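Local coordinates for restriction endonuclease LpnPI (Legionella pneumophila subsp. pneumophila str. Philadelphia 1, PDB 4RZL), which probably cleaves DNA in response to modified cytosine, this chain being its N-terminal DNA-recognition domain of the SRA type, at residues A[12-17]-A[41-46]; A[19-24]-A[190-195]; A[25-30]-A[146-151]; A[68-73]-A[86-91]. One frame throughout, in Å; residues are numbered along the deposited sequence.

Contact 1 of 4, residues A[12-17]-A[41-46]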
loop_
_atom_site.group_PDB
_atom_site.type_symbol
_atom_site.label_atom_id
_atom_site.label_comp_id
_atom_site.label_asym_id
_atom_site.label_seq_id
_atom_site.Cartn_x
_atom_site.Cartn_y
_atom_site.Cartn_z
ATOM N N TYR A 12 13.221 11.139 -7.722
ATOM C CA TYR A 12 13.903 11.598 -6.511
ATOM C C TYR A 12 15.162 10.802 -6.232
ATOM O O TYR A 12 15.087 9.588 -6.033
ATOM C CB TYR A 12 12.978 11.515 -5.298
ATOM C CG TYR A 12 11.862 12.529 -5.311
ATOM C CD1 TYR A 12 10.717 12.312 -6.062
ATOM C CD2 TYR A 12 11.953 13.706 -4.567
ATOM C CE1 TYR A 12 9.687 13.229 -6.067
ATOM C CE2 TYR A 12 10.936 14.631 -4.578
ATOM C CZ TYR A 12 9.805 14.388 -5.331
ATOM O OH TYR A 12 8.784 15.297 -5.341
ATOM N N SER A 13 16.309 11.470 -6.199
ATOM C CA SER A 13 17.550 10.796 -5.851
ATOM C C SER A 13 17.528 10.429 -4.362
ATOM O O SER A 13 16.796 11.039 -3.559
ATOM C CB SER A 13 18.759 11.677 -6.168
ATOM O OG SER A 13 18.674 12.881 -5.438
ATOM N N PHE A 14 18.326 9.425 -4.005
ATOM C CA PHE A 14 18.292 8.837 -2.672
ATOM C C PHE A 14 18.565 9.848 -1.575
ATOM O O PHE A 14 18.025 9.745 -0.478
ATOM C CB PHE A 14 19.301 7.691 -2.578
ATOM C CG PHE A 14 19.328 7.012 -1.234
ATOM C CD1 PHE A 14 18.276 6.202 -0.829
ATOM C CD2 PHE A 14 20.417 7.164 -0.385
ATOM C CE1 PHE A 14 18.300 5.560 0.410
ATOM C CE2 PHE A 14 20.457 6.517 0.853
ATOM C CZ PHE A 14 19.393 5.721 1.254
ATOM N N ASP A 15 19.380 10.852 -1.857
ATOM C CA ASP A 15 19.698 11.796 -0.798
ATOM C C ASP A 15 18.671 12.933 -0.704
ATOM O O ASP A 15 18.816 13.822 0.125
ATOM C CB ASP A 15 21.120 12.347 -0.986
ATOM C CG ASP A 15 21.220 13.352 -2.114
ATOM O OD1 ASP A 15 20.521 13.179 -3.135
ATOM O OD2 ASP A 15 22.006 14.316 -1.978
ATOM N N THR A 16 17.613 12.885 -1.518
ATOM C CA THR A 16 16.534 13.877 -1.410
ATOM C C THR A 16 15.237 13.304 -0.821
ATOM O O THR A 16 14.207 13.988 -0.789
ATOM C CB THR A 16 16.212 14.541 -2.774
ATOM O OG1 THR A 16 15.642 13.577 -3.670
ATOM C CG2 THR A 16 17.481 15.126 -3.392
ATOM N N LEU A 17 15.278 12.047 -0.384
ATOM C CA LEU A 17 14.070 11.340 0.050
ATOM C C LEU A 17 13.476 11.847 1.370
ATOM O O LEU A 17 12.253 11.855 1.549
ATOM C CB LEU A 17 14.365 9.839 0.192
ATOM C CG LEU A 17 14.793 9.136 -1.095
ATOM C CD1 LEU A 17 14.913 7.628 -0.877
ATOM C CD2 LEU A 17 13.876 9.445 -2.262
ATOM N N ILE A 41 11.759 3.484 0.981
ATOM C CA ILE A 41 10.512 3.719 1.685
ATOM C C ILE A 41 10.715 4.182 3.133
ATOM O O ILE A 41 10.058 5.123 3.576
ATOM C CB ILE A 41 9.627 2.457 1.690
ATOM C CG1 ILE A 41 9.102 2.191 0.281
ATOM C CG2 ILE A 41 8.450 2.637 2.642
ATOM C CD1 ILE A 41 8.312 0.915 0.155
ATOM N N SER A 42 11.614 3.527 3.872
ATOM C CA SER A 42 11.824 3.885 5.277
ATOM C C SER A 42 12.534 5.235 5.421
ATOM O O SER A 42 12.460 5.874 6.465
ATOM C CB SER A 42 12.610 2.788 6.018
ATOM O OG SER A 42 13.764 2.408 5.291
ATOM N N LYS A 43 13.222 5.676 4.378
ATOM C CA LYS A 43 13.840 7.005 4.414
ATOM C C LYS A 43 12.804 8.111 4.198
ATOM O O LYS A 43 12.858 9.166 4.830
ATOM C CB LYS A 43 14.940 7.116 3.370
ATOM C CG LYS A 43 15.838 8.319 3.601
ATOM C CD LYS A 43 17.076 8.219 2.753
ATOM C CE LYS A 43 18.083 9.273 3.147
ATOM N NZ LYS A 43 19.272 9.175 2.272
ATOM N N ILE A 44 11.858 7.859 3.300
ATOM C CA ILE A 44 10.784 8.804 3.023
ATOM C C ILE A 44 9.871 8.964 4.230
ATOM O O ILE A 44 9.449 10.070 4.573
ATOM C CB ILE A 44 9.934 8.344 1.819
ATOM C CG1 ILE A 44 10.806 8.181 0.579
ATOM C CG2 ILE A 44 8.784 9.316 1.554
ATOM C CD1 ILE A 44 10.084 7.494 -0.590
ATOM N N ILE A 45 9.538 7.838 4.856
ATOM C CA ILE A 45 8.552 7.843 5.931
ATOM C C ILE A 45 9.156 7.304 7.210
ATOM O O ILE A 45 9.330 6.095 7.350
ATOM C CB ILE A 45 7.316 6.993 5.567
ATOM C CG1 ILE A 45 6.850 7.314 4.147
ATOM C CG2 ILE A 45 6.201 7.206 6.572
ATOM C CD1 ILE A 45 5.765 6.373 3.627
ATOM N N LYS A 46 9.467 8.198 8.142
ATOM C CA LYS A 46 9.963 7.789 9.446
ATOM C C LYS A 46 8.850 7.082 10.210
ATOM O O LYS A 46 7.723 7.587 10.290
ATOM C CB LYS A 46 10.470 8.996 10.246
ATOM C CG LYS A 46 11.690 9.679 9.640
ATOM C CD LYS A 46 12.305 10.676 10.627
ATOM C CE LYS A 46 13.279 11.633 9.947
ATOM N NZ LYS A 46 14.317 10.929 9.150
#
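Leu17 and Ile44 mark the nearest approach of the two backbones, 5.1 Å from CA to CA, where the loop 12-17 passes the end of helix 40-44; Ile45 is the first residue to leave the helical angles. This is loop-on-helix packing in the SRA-type recognition domain, and a worked example of a lysine that joins two elements by its charge and by its methylenes. With CG anti to the backbone N (chi1 -165°), Lys43 reaches out extended and crosses the Phe14 side chain at about a right angle. Lys43 NZ stands over one face of the Phe14 ring, 3.6 Å from the centroid and displaced toward the rim near CE2, a cation-pi contact. CD lies over the same face in a CH-pi contact. Lys43 NZ also donates to Phe14 O at 3.1 Å from above the carbonyl plane, so Phe14 offers it both ring and carbonyl. Closer to the helix backbone, Leu17 CB rests on Ile44 CG1 at 3.9 Å and on Lys43 CG. The loop braces itself: Ser13 OG bonds Asp15 OD1, while Ser13 O accepts two bonds from Thr16, one from Thr16 N and one from Thr16 OG1 at 2.8 Å.

Contact 2 of 4, residues A[19-24]-A[190-195]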
loop_
_atom_site.group_PDB
_atom_site.type_symbol
_atom_site.label_atom_id
_atom_site.label_comp_id
_atom_site.label_asym_id
_atom_site.label_seq_id
_atom_site.Cartn_x
_atom_site.Cartn_y
_atom_site.Cartn_z
ATOM N N ASN A 19 12.912 14.675 2.839
ATOM C CA ASN A 19 11.930 15.761 2.900
ATOM C C ASN A 19 11.047 15.802 1.649
ATOM O O ASN A 19 10.391 16.806 1.374
ATOM C CB ASN A 19 12.600 17.124 3.121
ATOM C CG ASN A 19 13.392 17.580 1.917
ATOM O OD1 ASN A 19 13.893 16.759 1.156
ATOM N ND2 ASN A 19 13.504 18.889 1.737
ATOM N N ALA A 20 11.032 14.711 0.892
ATOM C CA ALA A 20 10.235 14.642 -0.334
ATOM C C ALA A 20 8.726 14.598 -0.051
ATOM O O ALA A 20 8.285 14.119 0.991
ATOM C CB ALA A 20 10.636 13.415 -1.148
ATOM N N ASP A 21 7.943 15.099 -0.996
ATOM C CA ASP A 21 6.518 14.821 -1.032
ATOM C C ASP A 21 6.308 13.471 -1.723
ATOM O O ASP A 21 7.139 13.046 -2.533
ATOM C CB ASP A 21 5.758 15.914 -1.792
ATOM C CG ASP A 21 6.044 17.316 -1.258
ATOM O OD1 ASP A 21 5.637 17.621 -0.121
ATOM O OD2 ASP A 21 6.664 18.117 -1.992
ATOM N N LEU A 22 5.195 12.810 -1.425
ATOM C CA LEU A 22 4.805 11.611 -2.173
ATOM C C LEU A 22 3.870 11.979 -3.335
ATOM O O LEU A 22 2.739 12.426 -3.132
ATOM C CB LEU A 22 4.141 10.574 -1.255
ATOM C CG LEU A 22 5.128 9.797 -0.369
ATOM C CD1 LEU A 22 4.384 8.944 0.671
ATOM C CD2 LEU A 22 6.034 8.933 -1.251
ATOM N N ILE A 23 4.359 11.778 -4.551
ATOM C CA ILE A 23 3.666 12.190 -5.772
ATOM C C ILE A 23 3.288 10.983 -6.631
ATOM O O ILE A 23 4.116 10.102 -6.848
ATOM C CB ILE A 23 4.548 13.149 -6.596
ATOM C CG1 ILE A 23 4.721 14.468 -5.833
ATOM C CG2 ILE A 23 3.936 13.415 -7.986
ATOM C CD1 ILE A 23 5.676 15.433 -6.486
ATOM N N ILE A 24 2.043 10.951 -7.102
ATOM C CA ILE A 24 1.540 9.854 -7.927
ATOM C C ILE A 24 2.512 9.507 -9.051
ATOM O O ILE A 24 2.879 10.364 -9.862
ATOM C CB ILE A 24 0.160 10.178 -8.533
ATOM C CG1 ILE A 24 -0.928 10.093 -7.459
ATOM C CG2 ILE A 24 -0.155 9.228 -9.698
ATOM C CD1 ILE A 24 -1.134 8.687 -6.905
ATOM N N ILE A 190 -5.892 11.470 -4.904
ATOM C CA ILE A 190 -4.951 12.287 -4.154
ATOM C C ILE A 190 -3.672 12.326 -4.963
ATOM O O ILE A 190 -2.944 11.333 -5.012
ATOM C CB ILE A 190 -4.652 11.711 -2.763
ATOM C CG1 ILE A 190 -5.919 11.690 -1.901
ATOM C CG2 ILE A 190 -3.506 12.482 -2.104
ATOM C CD1 ILE A 190 -5.721 11.071 -0.529
ATOM N N PRO A 191 -3.412 13.452 -5.644
ATOM C CA PRO A 191 -2.210 13.515 -6.495
ATOM C C PRO A 191 -0.908 13.604 -5.698
ATOM O O PRO A 191 0.143 13.276 -6.234
ATOM C CB PRO A 191 -2.425 14.785 -7.330
ATOM C CG PRO A 191 -3.423 15.622 -6.526
ATOM C CD PRO A 191 -4.299 14.624 -5.810
ATOM N N MET A 192 -0.980 14.037 -4.445
ATOM C CA MET A 192 0.220 14.274 -3.651
ATOM C C MET A 192 -0.026 14.174 -2.155
ATOM O O MET A 192 -1.006 14.719 -1.626
ATOM C CB MET A 192 0.801 15.668 -3.962
ATOM C CG MET A 192 2.039 15.996 -3.150
ATOM S SD MET A 192 2.629 17.679 -3.386
ATOM C CE MET A 192 1.608 18.532 -2.195
ATOM N N VAL A 193 0.873 13.483 -1.464
ATOM C CA VAL A 193 0.896 13.540 -0.011
ATOM C C VAL A 193 2.070 14.422 0.405
ATOM O O VAL A 193 3.221 14.108 0.100
ATOM C CB VAL A 193 1.036 12.158 0.612
ATOM C CG1 VAL A 193 0.972 12.267 2.145
ATOM C CG2 VAL A 193 -0.067 11.241 0.074
ATOM N N SER A 194 1.783 15.534 1.076
ATOM C CA SER A 194 2.830 16.526 1.360
ATOM C C SER A 194 3.818 16.069 2.440
ATOM O O SER A 194 3.463 15.285 3.323
ATOM C CB SER A 194 2.195 17.844 1.791
ATOM O OG SER A 194 1.744 17.722 3.120
ATOM N N ARG A 195 5.052 16.571 2.375
ATOM C CA ARG A 195 6.023 16.328 3.434
ATOM C C ARG A 195 5.496 16.752 4.808
ATOM O O ARG A 195 5.750 16.072 5.809
ATOM C CB ARG A 195 7.348 17.032 3.116
ATOM C CG ARG A 195 8.363 17.025 4.270
ATOM C CD ARG A 195 8.677 15.639 4.823
ATOM N NE ARG A 195 8.854 14.618 3.804
ATOM C CZ ARG A 195 9.043 13.328 4.073
ATOM N NH1 ARG A 195 9.056 12.906 5.330
ATOM N NH2 ARG A 195 9.217 12.458 3.089
#
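Arg195 meets Ala20 with the side of its guanidinium: Arg195 NE and NH2 both donate to the single acceptor Ala20 O, at 2.9 Å and 2.8 Å respectively. The two donors are not equivalent, for NH2 approaches in the carbonyl plane, on a lone pair, whereas NE comes from above that plane. The chain is bent at chi2 (54°) and chi3 (43°), and its methylenes pass close to the Asn19 backbone; Asn19 N lies over one face of the guanidinium. NH2 bonds Ile44 O as well, and NH1 bonds Asn199 OD1, so several partners fix the turn of the group. Asp21 answers from the facing segment. Asp21 OD1 takes the backbone N of Arg195 at 2.8 Å on the anti side, at the very start of helix 195-199, while Ser194 occupies the N-cap and its OG bonds Asp208 OD2 and Trp197 N.

Beyond these polar bonds runs a two-stranded antiparallel sheet, 22-23 with 192-193. Leu22 and Val193 form its hydrogen-bonded pair, with Val193 N to Leu22 O at 2.7 Å and Leu22 N to Val193 O at 2.8 Å. Their side chains share one face, CB to CB, and pack on Phe133 of strand 132-137. Ile23 and Met192, the non-hydrogen-bonded pair, lie on the other face, where Ile23 CG1 touches Met192 CG at 4.1 Å. Met192 crosses Asp21 obliquely, bringing Met192 SD against Asp21 CB at 3.9 Å. Past the strands, Ile24 N bonds Pro191 O at 3.1 Å, and Ile24 CG1 sits against Ile190 O.

Contact 3 of 4, residues A[25-30]-A[146-151]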
loop_
_atom_site.group_PDB
_atom_site.type_symbol
_atom_site.label_atom_id
_atom_site.label_comp_id
_atom_site.label_asym_id
_atom_site.label_seq_id
_atom_site.Cartn_x
_atom_site.Cartn_y
_atom_site.Cartn_z
ATOM N N ASP A 25 2.960 8.253 -9.026
ATOM C CA ASP A 25 3.847 7.641 -10.017
ATOM C C ASP A 25 5.240 8.263 -10.113
ATOM O O ASP A 25 5.982 7.978 -11.047
ATOM C CB ASP A 25 3.174 7.629 -11.387
ATOM C CG ASP A 25 1.996 6.666 -11.436
ATOM O OD1 ASP A 25 1.916 5.788 -10.541
ATOM O OD2 ASP A 25 1.165 6.770 -12.363
ATOM N N ALA A 26 5.608 9.081 -9.135
ATOM C CA ALA A 26 6.983 9.555 -9.044
ATOM C C ALA A 26 7.863 8.391 -8.581
ATOM O O ALA A 26 7.378 7.483 -7.911
ATOM C CB ALA A 26 7.092 10.736 -8.090
ATOM N N VAL A 27 9.141 8.422 -8.939
ATOM C CA VAL A 27 10.081 7.355 -8.599
ATOM C C VAL A 27 11.037 7.822 -7.508
ATOM O O VAL A 27 11.516 8.960 -7.527
ATOM C CB VAL A 27 10.871 6.900 -9.848
ATOM C CG1 VAL A 27 12.085 6.059 -9.474
ATOM C CG2 VAL A 27 9.944 6.143 -10.820
ATOM N N TYR A 28 11.273 6.952 -6.536
ATOM C CA TYR A 28 12.104 7.282 -5.388
ATOM C C TYR A 28 13.268 6.305 -5.326
ATOM O O TYR A 28 13.083 5.126 -5.088
ATOM C CB TYR A 28 11.273 7.255 -4.102
ATOM C CG TYR A 28 10.146 8.262 -4.162
ATOM C CD1 TYR A 28 8.944 7.954 -4.786
ATOM C CD2 TYR A 28 10.311 9.547 -3.645
ATOM C CE1 TYR A 28 7.914 8.897 -4.872
ATOM C CE2 TYR A 28 9.300 10.488 -3.720
ATOM C CZ TYR A 28 8.100 10.161 -4.333
ATOM O OH TYR A 28 7.101 11.112 -4.406
ATOM N N GLU A 29 14.468 6.815 -5.566
ATOM C CA GLU A 29 15.644 5.968 -5.728
ATOM C C GLU A 29 16.172 5.440 -4.407
ATOM O O GLU A 29 16.240 6.165 -3.414
ATOM C CB GLU A 29 16.729 6.739 -6.467
ATOM C CG GLU A 29 16.339 7.010 -7.910
ATOM C CD GLU A 29 17.504 7.438 -8.767
ATOM O OE1 GLU A 29 18.078 8.515 -8.493
ATOM O OE2 GLU A 29 17.854 6.684 -9.699
ATOM N N GLY A 30 16.537 4.166 -4.407
ATOM C CA GLY A 30 17.133 3.528 -3.248
ATOM C C GLY A 30 18.628 3.798 -3.112
ATOM O O GLY A 30 19.246 4.426 -3.978
ATOM N N SER A 146 15.033 0.956 -5.990
ATOM C CA SER A 146 14.170 2.119 -6.236
ATOM C C SER A 146 12.695 1.724 -6.306
ATOM O O SER A 146 12.366 0.618 -6.752
ATOM C CB SER A 146 14.592 2.824 -7.528
ATOM O OG SER A 146 15.953 3.204 -7.454
ATOM N N VAL A 147 11.814 2.623 -5.866
ATOM C CA VAL A 147 10.377 2.352 -5.869
ATOM C C VAL A 147 9.563 3.471 -6.532
ATOM O O VAL A 147 10.051 4.580 -6.748
ATOM C CB VAL A 147 9.820 2.148 -4.430
ATOM C CG1 VAL A 147 10.549 1.012 -3.733
ATOM C CG2 VAL A 147 9.896 3.448 -3.601
ATOM N N GLN A 148 8.315 3.157 -6.861
ATOM C CA GLN A 148 7.388 4.127 -7.411
ATOM C C GLN A 148 6.159 4.192 -6.513
ATOM O O GLN A 148 5.630 3.159 -6.121
ATOM C CB GLN A 148 7.009 3.747 -8.837
ATOM C CG GLN A 148 5.991 4.683 -9.491
ATOM C CD GLN A 148 5.576 4.221 -10.878
ATOM O OE1 GLN A 148 5.213 3.061 -11.076
ATOM N NE2 GLN A 148 5.667 5.122 -11.858
ATOM N N PHE A 149 5.738 5.400 -6.156
ATOM C CA PHE A 149 4.517 5.614 -5.377
ATOM C C PHE A 149 3.284 5.487 -6.286
ATOM O O PHE A 149 3.184 6.168 -7.310
ATOM C CB PHE A 149 4.576 6.985 -4.704
ATOM C CG PHE A 149 3.351 7.344 -3.901
ATOM C CD1 PHE A 149 2.985 6.602 -2.786
ATOM C CD2 PHE A 149 2.586 8.457 -4.247
ATOM C CE1 PHE A 149 1.848 6.940 -2.034
ATOM C CE2 PHE A 149 1.457 8.815 -3.494
ATOM C CZ PHE A 149 1.090 8.049 -2.385
ATOM N N LYS A 150 2.351 4.609 -5.931
ATOM C CA LYS A 150 1.179 4.378 -6.781
ATOM C C LYS A 150 -0.094 5.025 -6.227
ATOM O O LYS A 150 -1.114 5.032 -6.898
ATOM C CB LYS A 150 0.937 2.882 -6.968
ATOM C CG LYS A 150 2.174 2.100 -7.439
ATOM C CD LYS A 150 2.742 2.691 -8.714
ATOM C CE LYS A 150 1.861 2.376 -9.930
ATOM N NZ LYS A 150 2.380 3.015 -11.195
ATOM N N GLY A 151 -0.035 5.536 -5.000
ATOM C CA GLY A 151 -1.153 6.282 -4.432
ATOM C C GLY A 151 -1.568 5.939 -3.009
ATOM O O GLY A 151 -1.044 4.997 -2.399
#
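Tyr28 and Val147 form the hydrogen-bonded pair, and Val27 and Gln148 the non-hydrogen-bonded pair, of an antiparallel junction between strand 27-28 and the start of strand 147-155. Bonds from Phe149 N to Ala26 O and from Asp25 N to Phe149 O carry the pairing past the short strand. The polar side chains at this end form a small network. Gln148 has CG anti to the backbone N (chi1 178°) and runs on extended, and Gln148 NE2 then donates to Asp25 O at 3.0 Å, close to the amide plane. Gln148 OE1 accepts from Lys150 NZ at 2.8 Å, from above that plane; bonded at both ends, the amide is probably limited in its rotation. Lys150 NZ makes a salt bridge with Asp25 OD1 at 2.9 Å, coming from above the carboxylate plane. At the opposite end, Ser146 OG accepts from Gly30 N at 3.2 Å and bonds Thr140 OG1. Tyr28 and Phe149 lie side by side and point the same way, Tyr28 CE1 against Phe149 CB at 3.9 Å. Strand 27-28 thereby lies between strand 147-155 and the parallel strand 11-12, whose Tyr12 stacks on Tyr28, while Ile44 of helix 40-44 and Leu22 of strand 22-23 also pack against the Tyr28 side chain.

Contact 4 of 4, residues A[68-73]-A[86-91]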
loop_
_atom_site.group_PDB
_atom_site.type_symbol
_atom_site.label_atom_id
_atom_site.label_comp_id
_atom_site.label_asym_id
_atom_site.label_seq_id
_atom_site.Cartn_x
_atom_site.Cartn_y
_atom_site.Cartn_z
ATOM N N LEU A 68 1.942 -0.840 1.617
ATOM C CA LEU A 68 1.956 -2.072 0.853
ATOM C C LEU A 68 3.011 -1.952 -0.215
ATOM O O LEU A 68 3.023 -0.987 -0.981
ATOM C CB LEU A 68 0.598 -2.358 0.210
ATOM C CG LEU A 68 -0.596 -2.426 1.158
ATOM C CD1 LEU A 68 -1.844 -2.782 0.355
ATOM C CD2 LEU A 68 -0.326 -3.422 2.273
ATOM N N TYR A 69 3.886 -2.946 -0.280
ATOM C CA TYR A 69 4.991 -2.917 -1.214
ATOM C C TYR A 69 5.030 -4.216 -2.004
ATOM O O TYR A 69 4.958 -5.305 -1.437
ATOM C CB TYR A 69 6.314 -2.684 -0.460
ATOM C CG TYR A 69 7.516 -2.899 -1.322
ATOM C CD1 TYR A 69 7.790 -2.029 -2.362
ATOM C CD2 TYR A 69 8.370 -3.977 -1.117
ATOM C CE1 TYR A 69 8.875 -2.213 -3.178
ATOM C CE2 TYR A 69 9.472 -4.169 -1.931
ATOM C CZ TYR A 69 9.717 -3.272 -2.963
ATOM O OH TYR A 69 10.794 -3.422 -3.800
ATOM N N THR A 70 5.126 -4.105 -3.321
ATOM C CA THR A 70 5.201 -5.294 -4.143
ATOM C C THR A 70 6.248 -5.129 -5.243
ATOM O O THR A 70 6.463 -4.027 -5.754
ATOM C CB THR A 70 3.846 -5.623 -4.787
ATOM O OG1 THR A 70 4.028 -6.676 -5.738
ATOM C CG2 THR A 70 3.277 -4.419 -5.499
ATOM N N ASN A 71 6.893 -6.223 -5.625
ATOM C CA ASN A 71 7.892 -6.147 -6.681
ATOM C C ASN A 71 7.301 -6.396 -8.068
ATOM O O ASN A 71 7.967 -6.165 -9.076
ATOM C CB ASN A 71 9.052 -7.115 -6.408
ATOM C CG ASN A 71 8.629 -8.576 -6.394
ATOM O OD1 ASN A 71 7.640 -8.971 -7.019
ATOM N ND2 ASN A 71 9.398 -9.393 -5.682
ATOM N N MET A 72 6.057 -6.872 -8.111
ATOM C CA MET A 72 5.354 -7.167 -9.369
ATOM C C MET A 72 6.116 -8.126 -10.303
ATOM O O MET A 72 5.901 -8.117 -11.514
ATOM C CB MET A 72 5.045 -5.867 -10.123
ATOM C CG MET A 72 4.422 -4.781 -9.260
ATOM S SD MET A 72 2.615 -4.754 -9.308
ATOM C CE MET A 72 2.356 -4.069 -10.936
ATOM N N GLU A 73 6.977 -8.969 -9.740
ATOM C CA GLU A 73 7.792 -9.881 -10.546
ATOM C C GLU A 73 7.256 -11.311 -10.572
ATOM O O GLU A 73 7.544 -12.060 -11.506
ATOM C CB GLU A 73 9.235 -9.924 -10.025
ATOM C CG GLU A 73 9.934 -8.585 -9.922
ATOM C CD GLU A 73 11.252 -8.681 -9.168
ATOM O OE1 GLU A 73 11.511 -9.745 -8.565
ATOM O OE2 GLU A 73 12.022 -7.697 -9.174
ATOM N N GLY A 86 -8.392 2.809 -11.236
ATOM C CA GLY A 86 -7.891 3.159 -9.910
ATOM C C GLY A 86 -8.076 2.000 -8.943
ATOM O O GLY A 86 -8.469 2.176 -7.785
ATOM N N GLN A 87 -7.813 0.797 -9.439
ATOM C CA GLN A 87 -7.993 -0.408 -8.650
ATOM C C GLN A 87 -6.669 -1.144 -8.480
ATOM O O GLN A 87 -5.930 -1.338 -9.439
ATOM C CB GLN A 87 -9.014 -1.331 -9.310
ATOM C CG GLN A 87 -9.389 -2.525 -8.447
ATOM C CD GLN A 87 -10.388 -3.426 -9.132
ATOM O OE1 GLN A 87 -10.014 -4.409 -9.759
ATOM N NE2 GLN A 87 -11.669 -3.089 -9.018
ATOM N N PHE A 88 -6.370 -1.543 -7.254
ATOM C CA PHE A 88 -5.133 -2.267 -6.964
ATOM C C PHE A 88 -5.445 -3.659 -6.443
ATOM O O PHE A 88 -6.199 -3.812 -5.489
ATOM C CB PHE A 88 -4.302 -1.491 -5.938
ATOM C CG PHE A 88 -2.989 -2.141 -5.584
ATOM C CD1 PHE A 88 -2.070 -2.457 -6.566
ATOM C CD2 PHE A 88 -2.668 -2.394 -4.263
ATOM C CE1 PHE A 88 -0.854 -3.044 -6.254
ATOM C CE2 PHE A 88 -1.437 -2.973 -3.930
ATOM C CZ PHE A 88 -0.534 -3.302 -4.940
ATOM N N ILE A 89 -4.862 -4.671 -7.060
ATOM C CA ILE A 89 -5.032 -6.039 -6.583
ATOM C C ILE A 89 -3.741 -6.492 -5.931
ATOM O O ILE A 89 -2.681 -6.425 -6.547
ATOM C CB ILE A 89 -5.408 -6.999 -7.712
ATOM C CG1 ILE A 89 -6.747 -6.578 -8.320
ATOM C CG2 ILE A 89 -5.485 -8.432 -7.183
ATOM C CD1 ILE A 89 -7.147 -7.413 -9.507
ATOM N N TYR A 90 -3.851 -6.949 -4.687
ATOM C CA TYR A 90 -2.708 -7.200 -3.819
ATOM C C TYR A 90 -2.809 -8.558 -3.136
ATOM O O TYR A 90 -3.857 -8.892 -2.585
ATOM C CB TYR A 90 -2.625 -6.098 -2.765
ATOM C CG TYR A 90 -1.552 -6.284 -1.722
ATOM C CD1 TYR A 90 -0.231 -5.944 -1.985
ATOM C CD2 TYR A 90 -1.867 -6.779 -0.464
ATOM C CE1 TYR A 90 0.748 -6.098 -1.015
ATOM C CE2 TYR A 90 -0.887 -6.944 0.515
ATOM C CZ TYR A 90 0.413 -6.601 0.235
ATOM O OH TYR A 90 1.379 -6.755 1.210
ATOM N N TYR A 91 -1.735 -9.340 -3.164
ATOM C CA TYR A 91 -1.752 -10.655 -2.523
ATOM C C TYR A 91 -1.057 -10.616 -1.171
ATOM O O TYR A 91 -0.042 -9.933 -1.003
ATOM C CB TYR A 91 -1.115 -11.710 -3.434
ATOM C CG TYR A 91 -2.016 -12.077 -4.591
ATOM C CD1 TYR A 91 -1.991 -11.348 -5.772
ATOM C CD2 TYR A 91 -2.923 -13.127 -4.485
ATOM C CE1 TYR A 91 -2.830 -11.659 -6.818
ATOM C CE2 TYR A 91 -3.759 -13.465 -5.548
ATOM C CZ TYR A 91 -3.707 -12.725 -6.708
ATOM O OH TYR A 91 -4.539 -13.029 -7.764
#
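Leu68 lies across one face of the Tyr90 ring, and three of its carbons share the work. Leu68 CD1 sits over the centre of the Tyr90 ring, 4.0 Å from the centroid and 9° off the normal, a CH-pi contact. Leu68 CD2 reaches the phenol end, 3.8 Å from Tyr90 CZ, while CB lies near Tyr90 CE1. The leucine has CG anti to its own carbonyl carbon, and its two methyls are spread along the ring from centre to hydroxyl. Tyr69 O adds a contact at the edge of the same ring, near its plane. The tyrosine hydroxyl makes a weak hydrogen bond to Gly53 O.

Phe88 is met differently, by its edge. Leu68 CD1 approaches Phe88 CE2 at 4.3 Å, and Thr70 comes tip to tip with the ring, Thr70 CG2 lying 4.0 Å from Phe88 CZ. Thr70 holds OG1 anti to the backbone N (chi1 171°), which leaves CG2 in the crowded position between N and the carbonyl carbon. The two branches are thus divided: the methyl faces the aromatic ring, and Thr70 OG1 bonds Asp79 OD2 while accepting from Met72 N at 3.1 Å, an ST turn. An Asx turn follows at once, Asn71 OD1 accepting from Glu73 N at 2.8 Å.

No hydrogen bond joins the two segments. Their strands cross at 82° with axes 8.7 Å apart, meeting mainly through side chains. Such near-orthogonal facing of strands is consistent with the curled mixed sheet of an SRA-type domain, whose buried interior Leu68, Thr70, Phe88 and Tyr90 help to fill.

How the contacts relate
From the N terminus, the first segments of contacts 1, 2 and 3 follow in close succession, at 12-17, 19-24 and 25-30, yet their partners lie at 41-46, 190-195 and 146-151, out of chain order. Contact 1 closes a short loop at helix 40-44 and crosses both contact 2 and contact 3. Contact 3 closes at strand 147-155 and is nested inside contact 2, which closes last, beside helix 195-199. Contact 4, in series with contact 1, is the innermost of the nest. Tyr28 OH ties contacts 2 and 3 through Asp21 O and Ile23 N. Contacts 1 to 3 tie the N-terminal stretch to helix 40-44, strand 192-193 and strand 147-155, while contact 4 joins two strands of the main sheet.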